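Local coordinates for protein 3-dehydroquinate dehydratase (Clostridium difficile, PDB 4H3D) that catalyses the cis-dehydration of 3-dehydroquinate to 3-dehydroshikimate through an imine intermediate, the third step of the chorismate pathway to aromatic amino acids, at residues B[62-73]-B[104-115]; B[201-209]-B[223-231]. All coordinates share one frame; numbering follows the deposited sequence.

How the contacts relate
Both contacts belong to the single TIM barrel of this type I dehydroquinase, on different layers of it. Contact 1 joins helices 62-76 and 98-110 on the outside, with its centre about 17 Å from the centre of the chain; contact 2 lies inside, about 8 Å from it, where strands 205-208 and 227-229 meet. The two centres are 25 Å apart and the nearest atoms about 11 Å, so they do not touch. Contact 2 carries Met207 and Phe229 of the ligand pocket, Phe229 lying about 4 Å from Lys174, side chain to side chain. Contact 1 comes near the site through Val65, whose side chain is about 4 Å from that of the substrate-binding Trp51.

Contact 1 (B[62-73]-B[104-115]); sequences IKEVKEVLYELR and LNKEISNTGLVD
Arg73 grips the backbone of Leu113 side-on with two nitrogens: NE lies 2.9 Å from Leu113 O, and NH2 of the same arginine reaches that oxygen from above its carbonyl plane. The oxygen itself lies in the guanidinium plane, as does OD2 of Asp115, which forms a salt bridge with NH2 whose hydrogen bond is weak and bent (129°). NH1 turns to the carbonyls of His77 and Ile79, so the guanidinium is fixed along several edges at once; Asp115 has a second cation in Lys11. One turn into helix 62-76 a second salt bridge joins Lys66 NZ to Glu107 OE1 at 3.1 Å. The lysine chain is extended beyond CG, whereas Glu107 folds back at chi2 (-72°), and a water bridges NZ, OE1 and Glu107 O. Between these polar ends Ile108 is a knob in the hole formed by Ile62, Val65, Lys66 and Leu69. Its CD1 meets Val65 CG1 at 3.8 Å, while its CG2 touches Leu69 CD2. Farther along, Leu113 CD1 packs on Leu69 CG (3.8 Å) and meets the Tyr70 ring at its edge, near CD1. Thr111 OG1 accepts from Leu113 N at 3.0 Å, an ST turn where the chain leaves helical geometry at Gly112, with its positive phi. The axes of 62-73 and 104-110 approach to 10.9 Å and cross at -37°, and Leu69 and Ile108 also touch strand 81-84: this is the packing of successive outer helices over the strands of a TIM barrel.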
# COMPACT_ATOMS: atom_id res chain seq x y z
N ILE B 62 19.36 -5.77 -36.07
CA ILE B 62 18.13 -5.01 -36.18
C ILE B 62 17.03 -5.76 -36.95
O ILE B 62 15.86 -5.67 -36.61
CB ILE B 62 18.39 -3.60 -36.81
CG1 ILE B 62 17.17 -2.72 -36.67
CG2 ILE B 62 18.83 -3.72 -38.25
CD1 ILE B 62 16.76 -2.49 -35.27
N LYS B 63 17.43 -6.51 -37.97
CA LYS B 63 16.48 -7.28 -38.75
C LYS B 63 15.74 -8.33 -37.90
O LYS B 63 14.53 -8.52 -38.06
CB LYS B 63 17.18 -7.93 -39.95
CG LYS B 63 16.26 -8.70 -40.86
CD LYS B 63 17.01 -9.18 -42.11
CE LYS B 63 16.08 -9.92 -43.03
NZ LYS B 63 16.77 -10.46 -44.22
N GLU B 64 16.48 -9.02 -37.03
CA GLU B 64 15.87 -10.05 -36.17
C GLU B 64 15.01 -9.41 -35.08
O GLU B 64 13.95 -9.95 -34.71
CB GLU B 64 16.95 -10.99 -35.59
CG GLU B 64 17.57 -11.91 -36.69
CD GLU B 64 18.84 -12.67 -36.27
OE1 GLU B 64 19.07 -13.77 -36.80
OE2 GLU B 64 19.63 -12.16 -35.45
N VAL B 65 15.42 -8.23 -34.61
CA VAL B 65 14.62 -7.49 -33.65
C VAL B 65 13.28 -7.11 -34.30
O VAL B 65 12.21 -7.24 -33.68
CB VAL B 65 15.30 -6.19 -33.17
CG1 VAL B 65 14.31 -5.34 -32.33
CG2 VAL B 65 16.60 -6.50 -32.38
N LYS B 66 13.34 -6.62 -35.53
CA LYS B 66 12.11 -6.25 -36.26
C LYS B 66 11.19 -7.45 -36.50
O LYS B 66 9.97 -7.33 -36.37
CB LYS B 66 12.42 -5.56 -37.59
CG LYS B 66 12.95 -4.11 -37.44
CD LYS B 66 13.16 -3.48 -38.82
CE LYS B 66 13.77 -2.10 -38.72
NZ LYS B 66 14.05 -1.53 -40.06
N GLU B 67 11.78 -8.60 -36.84
CA GLU B 67 11.02 -9.83 -37.07
C GLU B 67 10.16 -10.19 -35.86
O GLU B 67 8.98 -10.51 -35.99
CB GLU B 67 11.97 -11.00 -37.40
CG GLU B 67 12.70 -10.89 -38.73
CD GLU B 67 13.62 -12.08 -39.00
OE1 GLU B 67 13.39 -13.16 -38.42
OE2 GLU B 67 14.55 -11.94 -39.82
N VAL B 68 10.76 -10.12 -34.67
CA VAL B 68 10.03 -10.43 -33.43
C VAL B 68 8.94 -9.39 -33.21
O VAL B 68 7.79 -9.73 -32.90
CB VAL B 68 10.97 -10.46 -32.20
CG1 VAL B 68 10.17 -10.65 -30.92
CG2 VAL B 68 11.99 -11.57 -32.36
N LEU B 69 9.28 -8.13 -33.41
CA LEU B 69 8.32 -7.05 -33.24
C LEU B 69 7.07 -7.25 -34.11
O LEU B 69 5.94 -7.03 -33.63
CB LEU B 69 8.98 -5.73 -33.57
CG LEU B 69 8.18 -4.46 -33.32
CD1 LEU B 69 7.73 -4.40 -31.87
CD2 LEU B 69 9.02 -3.24 -33.72
N TYR B 70 7.27 -7.66 -35.38
CA TYR B 70 6.16 -7.94 -36.32
C TYR B 70 5.22 -8.96 -35.74
O TYR B 70 4.01 -8.75 -35.70
CB TYR B 70 6.60 -8.57 -37.66
CG TYR B 70 7.69 -7.93 -38.47
CD1 TYR B 70 7.99 -6.57 -38.37
CD2 TYR B 70 8.36 -8.70 -39.46
CE1 TYR B 70 9.00 -6.01 -39.17
CE2 TYR B 70 9.33 -8.15 -40.26
CZ TYR B 70 9.66 -6.81 -40.12
OH TYR B 70 10.63 -6.30 -40.93
N GLU B 71 5.78 -10.10 -35.34
CA GLU B 71 4.99 -11.18 -34.79
C GLU B 71 4.30 -10.78 -33.49
O GLU B 71 3.12 -11.02 -33.32
CB GLU B 71 5.84 -12.42 -34.55
CG GLU B 71 6.28 -13.07 -35.83
CD GLU B 71 6.73 -14.51 -35.63
OE1 GLU B 71 6.24 -15.15 -34.66
OE2 GLU B 71 7.53 -15.00 -36.45
N LEU B 72 5.07 -10.18 -32.60
CA LEU B 72 4.55 -9.74 -31.33
C LEU B 72 3.34 -8.82 -31.54
O LEU B 72 2.29 -9.01 -30.93
CB LEU B 72 5.67 -9.02 -30.57
CG LEU B 72 5.40 -8.48 -29.17
CD1 LEU B 72 4.92 -9.58 -28.24
CD2 LEU B 72 6.70 -7.84 -28.63
N ARG B 73 3.49 -7.86 -32.45
CA ARG B 73 2.44 -6.89 -32.73
C ARG B 73 1.17 -7.62 -33.14
O ARG B 73 0.06 -7.29 -32.68
CB ARG B 73 2.82 -5.97 -33.89
CG ARG B 73 2.66 -4.52 -33.63
CD ARG B 73 1.46 -4.13 -32.77
NE ARG B 73 1.87 -2.98 -31.99
CZ ARG B 73 1.25 -2.49 -30.93
NH1 ARG B 73 0.12 -3.02 -30.46
NH2 ARG B 73 1.77 -1.44 -30.33
N LEU B 104 19.14 1.57 -32.70
CA LEU B 104 18.07 0.63 -32.34
C LEU B 104 16.76 1.36 -32.02
O LEU B 104 15.71 1.06 -32.59
CB LEU B 104 18.50 -0.21 -31.14
CG LEU B 104 17.51 -1.24 -30.58
CD1 LEU B 104 17.14 -2.31 -31.62
CD2 LEU B 104 18.10 -1.87 -29.35
N ASN B 105 16.82 2.32 -31.10
CA ASN B 105 15.62 3.04 -30.74
C ASN B 105 14.99 3.84 -31.88
O ASN B 105 13.77 3.92 -31.99
CB ASN B 105 15.88 3.94 -29.55
CG ASN B 105 15.88 3.17 -28.26
OD1 ASN B 105 14.87 2.59 -27.88
ND2 ASN B 105 17.01 3.18 -27.56
N LYS B 106 15.82 4.44 -32.72
CA LYS B 106 15.31 5.20 -33.85
C LYS B 106 14.67 4.28 -34.87
O LYS B 106 13.57 4.54 -35.33
CB LYS B 106 16.44 6.02 -34.48
CG LYS B 106 16.90 7.17 -33.60
CD LYS B 106 17.96 8.03 -34.28
CE LYS B 106 17.41 8.86 -35.42
NZ LYS B 106 18.53 9.48 -36.22
N GLU B 107 15.35 3.20 -35.21
CA GLU B 107 14.83 2.27 -36.20
C GLU B 107 13.54 1.63 -35.76
O GLU B 107 12.63 1.45 -36.57
CB GLU B 107 15.86 1.18 -36.51
CG GLU B 107 16.98 1.64 -37.39
CD GLU B 107 16.52 1.84 -38.83
OE1 GLU B 107 15.70 1.03 -39.32
OE2 GLU B 107 16.99 2.81 -39.46
N ILE B 108 13.45 1.29 -34.47
CA ILE B 108 12.25 0.66 -33.98
C ILE B 108 11.11 1.68 -33.90
O ILE B 108 9.97 1.33 -34.21
CB ILE B 108 12.49 -0.07 -32.62
CG1 ILE B 108 13.48 -1.22 -32.83
CG2 ILE B 108 11.17 -0.63 -32.06
CD1 ILE B 108 13.18 -2.11 -34.01
N SER B 109 11.42 2.92 -33.51
CA SER B 109 10.39 3.98 -33.50
C SER B 109 9.86 4.19 -34.90
O SER B 109 8.70 4.49 -35.07
CB SER B 109 10.96 5.32 -33.01
OG SER B 109 11.38 5.26 -31.68
N ASN B 110 10.74 4.05 -35.89
CA ASN B 110 10.37 4.25 -37.28
C ASN B 110 9.39 3.21 -37.84
O ASN B 110 8.69 3.49 -38.81
CB ASN B 110 11.62 4.30 -38.18
CG ASN B 110 11.30 4.78 -39.57
OD1 ASN B 110 10.68 5.82 -39.74
ND2 ASN B 110 11.71 4.01 -40.58
N THR B 111 9.33 2.01 -37.24
CA THR B 111 8.43 0.96 -37.74
C THR B 111 6.96 1.30 -37.59
O THR B 111 6.14 0.80 -38.33
CB THR B 111 8.63 -0.39 -37.01
OG1 THR B 111 8.28 -0.24 -35.63
CG2 THR B 111 10.06 -0.87 -37.15
N GLY B 112 6.64 2.16 -36.64
CA GLY B 112 5.25 2.48 -36.34
C GLY B 112 4.60 1.38 -35.50
O GLY B 112 3.42 1.45 -35.19
N LEU B 113 5.39 0.37 -35.10
CA LEU B 113 4.86 -0.76 -34.33
C LEU B 113 4.93 -0.58 -32.80
O LEU B 113 4.30 -1.35 -32.08
CB LEU B 113 5.59 -2.05 -34.72
CG LEU B 113 5.51 -2.44 -36.20
CD1 LEU B 113 6.21 -3.78 -36.44
CD2 LEU B 113 4.06 -2.51 -36.66
N VAL B 114 5.69 0.41 -32.31
CA VAL B 114 5.77 0.67 -30.85
C VAL B 114 5.08 1.98 -30.50
O VAL B 114 5.16 2.96 -31.24
CB VAL B 114 7.24 0.66 -30.32
CG1 VAL B 114 7.89 -0.71 -30.57
CG2 VAL B 114 8.07 1.76 -30.93
N ASP B 115 4.42 1.99 -29.35
CA ASP B 115 3.65 3.14 -28.90
C ASP B 115 4.45 4.05 -27.98
O ASP B 115 4.20 5.26 -27.93
CB ASP B 115 2.40 2.64 -28.20
CG ASP B 115 1.55 1.81 -29.12
OD1 ASP B 115 1.03 2.39 -30.09
OD2 ASP B 115 1.43 0.60 -28.90
O HOH W 1 13.03 1.27 -39.30

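Contact 2 (B[201-209]-B[223-231]); sequences DRPIITMSM and FGSALTFGA. With SHL (5-hydroxy-6-methyl-4-oxo-4H-pyran-2-carboxylic acid), chain I.
Ile205 CG2 meets the Phe229 ring at its edge, 4.1 Å from CE1 of that ring, where strands 205-208 and 227-229, the seventh and eighth of the TIM barrel, come together beside the bound pyran acid. The ligand's methyl carbon CAL sits over one face of the phenyl ring, offset toward the rim. In one of its two modelled conformers, Met207 places CE 3.6 Å from Phe229 CD1 and SD 3.3 Å from ring carbon CAK of the ligand. Lys174, the Schiff-base residue, makes a cation-pi contact with the same phenyl ring. CG1 of Ile205 lies alongside Leu227 CB. Beyond, the strands splay by 39°, and a water bridges the gap by donating to Thr206 O and Leu227 O. Nearer residues 204 and 226 a backbone bond crosses directly: Ala226 N donates to Ile204 O at 2.8 Å, nearly along the carbonyl axis. With OG anti to its backbone N (chi1 -176°), Ser225 accepts from Thr206 N, the OG to N distance being 3.0 Å and the N-H...O angle an almost straight 171°.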
# COMPACT_ATOMS: atom_id res chain seq x y z
N ASP B 201 3.82 18.89 -15.21
CA ASP B 201 2.77 19.31 -16.14
C ASP B 201 2.42 18.13 -17.05
O ASP B 201 1.83 18.32 -18.10
CB ASP B 201 3.12 20.58 -16.91
CG ASP B 201 4.32 20.44 -17.82
OD1 ASP B 201 4.89 19.33 -17.97
OD2 ASP B 201 4.71 21.48 -18.39
N ARG B 202 2.80 16.93 -16.61
CA ARG B 202 2.52 15.68 -17.33
C ARG B 202 2.58 14.52 -16.32
O ARG B 202 3.03 14.71 -15.18
CB ARG B 202 3.54 15.47 -18.44
CG ARG B 202 4.94 15.19 -17.93
CD ARG B 202 5.97 15.58 -18.99
NE ARG B 202 6.05 17.04 -19.15
CZ ARG B 202 6.72 17.66 -20.13
NH1 ARG B 202 6.74 18.98 -20.18
NH2 ARG B 202 7.36 16.96 -21.05
N PRO B 203 2.15 13.32 -16.73
CA PRO B 203 2.18 12.22 -15.76
C PRO B 203 3.61 11.76 -15.53
O PRO B 203 4.46 11.90 -16.41
CB PRO B 203 1.34 11.12 -16.43
CG PRO B 203 0.70 11.79 -17.65
CD PRO B 203 1.64 12.88 -18.03
N ILE B 204 3.85 11.24 -14.32
CA ILE B 204 5.14 10.74 -13.92
C ILE B 204 5.00 9.32 -13.42
O ILE B 204 3.89 8.88 -13.05
CB ILE B 204 5.79 11.62 -12.83
CG1 ILE B 204 4.99 11.55 -11.52
CG2 ILE B 204 5.92 13.10 -13.33
CD1 ILE B 204 5.59 12.34 -10.38
N ILE B 205 6.12 8.61 -13.43
CA ILE B 205 6.23 7.23 -13.02
C ILE B 205 7.33 7.12 -11.98
O ILE B 205 8.47 7.51 -12.25
CB ILE B 205 6.64 6.33 -14.21
CG1 ILE B 205 5.68 6.48 -15.38
CG2 ILE B 205 6.78 4.86 -13.77
CD1 ILE B 205 6.27 5.95 -16.74
N THR B 206 7.02 6.60 -10.80
CA THR B 206 8.03 6.44 -9.76
C THR B 206 7.85 5.16 -9.02
O THR B 206 6.71 4.63 -8.92
CB THR B 206 7.96 7.55 -8.68
OG1 THR B 206 6.76 7.38 -7.90
CG2 THR B 206 7.99 8.95 -9.34
N MET B 207 8.96 4.62 -8.50
CA MET B 207 8.91 3.43 -7.67
C MET B 207 10.11 3.33 -6.75
O MET B 207 11.18 3.88 -7.03
CB MET B 207 8.83 2.15 -8.51
CG MET B 207 10.12 1.76 -9.17
SD MET B 207 9.94 0.27 -10.16
CE MET B 207 8.71 0.80 -11.36
N SER B 208 9.88 2.65 -5.64
CA SER B 208 10.87 2.34 -4.65
C SER B 208 10.95 0.83 -4.79
O SER B 208 9.95 0.13 -4.66
CB SER B 208 10.39 2.72 -3.24
OG SER B 208 11.40 2.44 -2.30
N MET B 209 12.13 0.33 -5.09
CA MET B 209 12.34 -1.08 -5.35
C MET B 209 12.50 -1.89 -4.04
O MET B 209 12.44 -1.34 -2.95
CB MET B 209 13.58 -1.24 -6.25
CG MET B 209 13.42 -0.57 -7.63
SD MET B 209 14.86 -0.79 -8.72
CE MET B 209 16.08 0.20 -7.87
N PHE B 223 -0.67 9.02 -4.43
CA PHE B 223 0.56 9.81 -4.41
C PHE B 223 1.02 10.38 -5.74
O PHE B 223 1.73 11.38 -5.77
CB PHE B 223 1.66 9.04 -3.68
CG PHE B 223 1.33 8.83 -2.24
CD1 PHE B 223 1.54 9.84 -1.32
CD2 PHE B 223 0.72 7.67 -1.81
CE1 PHE B 223 1.20 9.66 0.01
CE2 PHE B 223 0.38 7.49 -0.48
CZ PHE B 223 0.62 8.48 0.42
N GLY B 224 0.60 9.78 -6.84
CA GLY B 224 0.85 10.37 -8.15
C GLY B 224 1.52 9.56 -9.23
O GLY B 224 1.61 10.05 -10.36
N SER B 225 2.00 8.35 -8.95
CA SER B 225 2.64 7.58 -10.02
C SER B 225 1.54 7.07 -10.98
O SER B 225 0.54 6.47 -10.54
CB SER B 225 3.50 6.43 -9.48
OG SER B 225 4.15 5.78 -10.58
N ALA B 226 1.73 7.33 -12.26
CA ALA B 226 0.73 7.05 -13.30
C ALA B 226 0.77 5.65 -13.88
O ALA B 226 -0.21 5.21 -14.48
CB ALA B 226 0.85 8.08 -14.44
N LEU B 227 1.89 4.96 -13.69
CA LEU B 227 2.10 3.62 -14.25
C LEU B 227 2.81 2.74 -13.21
O LEU B 227 3.76 3.20 -12.55
CB LEU B 227 2.96 3.75 -15.51
CG LEU B 227 3.10 2.55 -16.43
CD1 LEU B 227 1.74 2.19 -16.97
CD2 LEU B 227 4.04 2.82 -17.56
N THR B 228 2.36 1.50 -13.05
CA THR B 228 2.95 0.59 -12.10
C THR B 228 3.26 -0.71 -12.85
O THR B 228 2.55 -1.10 -13.77
CB THR B 228 2.05 0.37 -10.87
OG1 THR B 228 2.71 -0.50 -9.95
CG2 THR B 228 0.70 -0.20 -11.27
N PHE B 229 4.36 -1.36 -12.47
CA PHE B 229 4.83 -2.55 -13.16
C PHE B 229 4.59 -3.83 -12.36
O PHE B 229 4.98 -3.95 -11.20
CB PHE B 229 6.32 -2.39 -13.48
CG PHE B 229 6.61 -1.32 -14.51
CD1 PHE B 229 6.53 0.02 -14.17
CD2 PHE B 229 6.96 -1.65 -15.80
CE1 PHE B 229 6.79 1.02 -15.14
CE2 PHE B 229 7.23 -0.67 -16.75
CZ PHE B 229 7.14 0.66 -16.41
N GLY B 230 3.96 -4.80 -13.01
CA GLY B 230 3.68 -6.10 -12.39
C GLY B 230 4.53 -7.16 -13.08
O GLY B 230 5.01 -6.96 -14.19
N ALA B 231 4.74 -8.28 -12.41
CA ALA B 231 5.51 -9.37 -12.98
C ALA B 231 4.55 -10.31 -13.71
O ALA B 231 3.40 -10.47 -13.30
CB ALA B 231 6.27 -10.11 -11.88
OAD SHL I . 9.21 -3.09 -11.75
CAH SHL I . 10.43 -2.89 -11.51
OAA SHL I . 11.02 -3.51 -10.58
CAK SHL I . 11.15 -1.94 -12.33
OAG SHL I . 10.43 -1.26 -13.37
CAF SHL I . 11.15 -0.48 -14.30
CAL SHL I . 10.48 0.05 -15.35
CAJ SHL I . 12.49 -0.39 -14.13
OAC SHL I . 13.21 0.31 -15.01
CAI SHL I . 13.12 -1.01 -13.09
CAE SHL I . 12.47 -1.76 -12.20
OAB SHL I . 14.43 -0.86 -12.94
O HOH W 2 1.51 11.51 -12.49
O HOH W 3 5.38 2.57 -10.49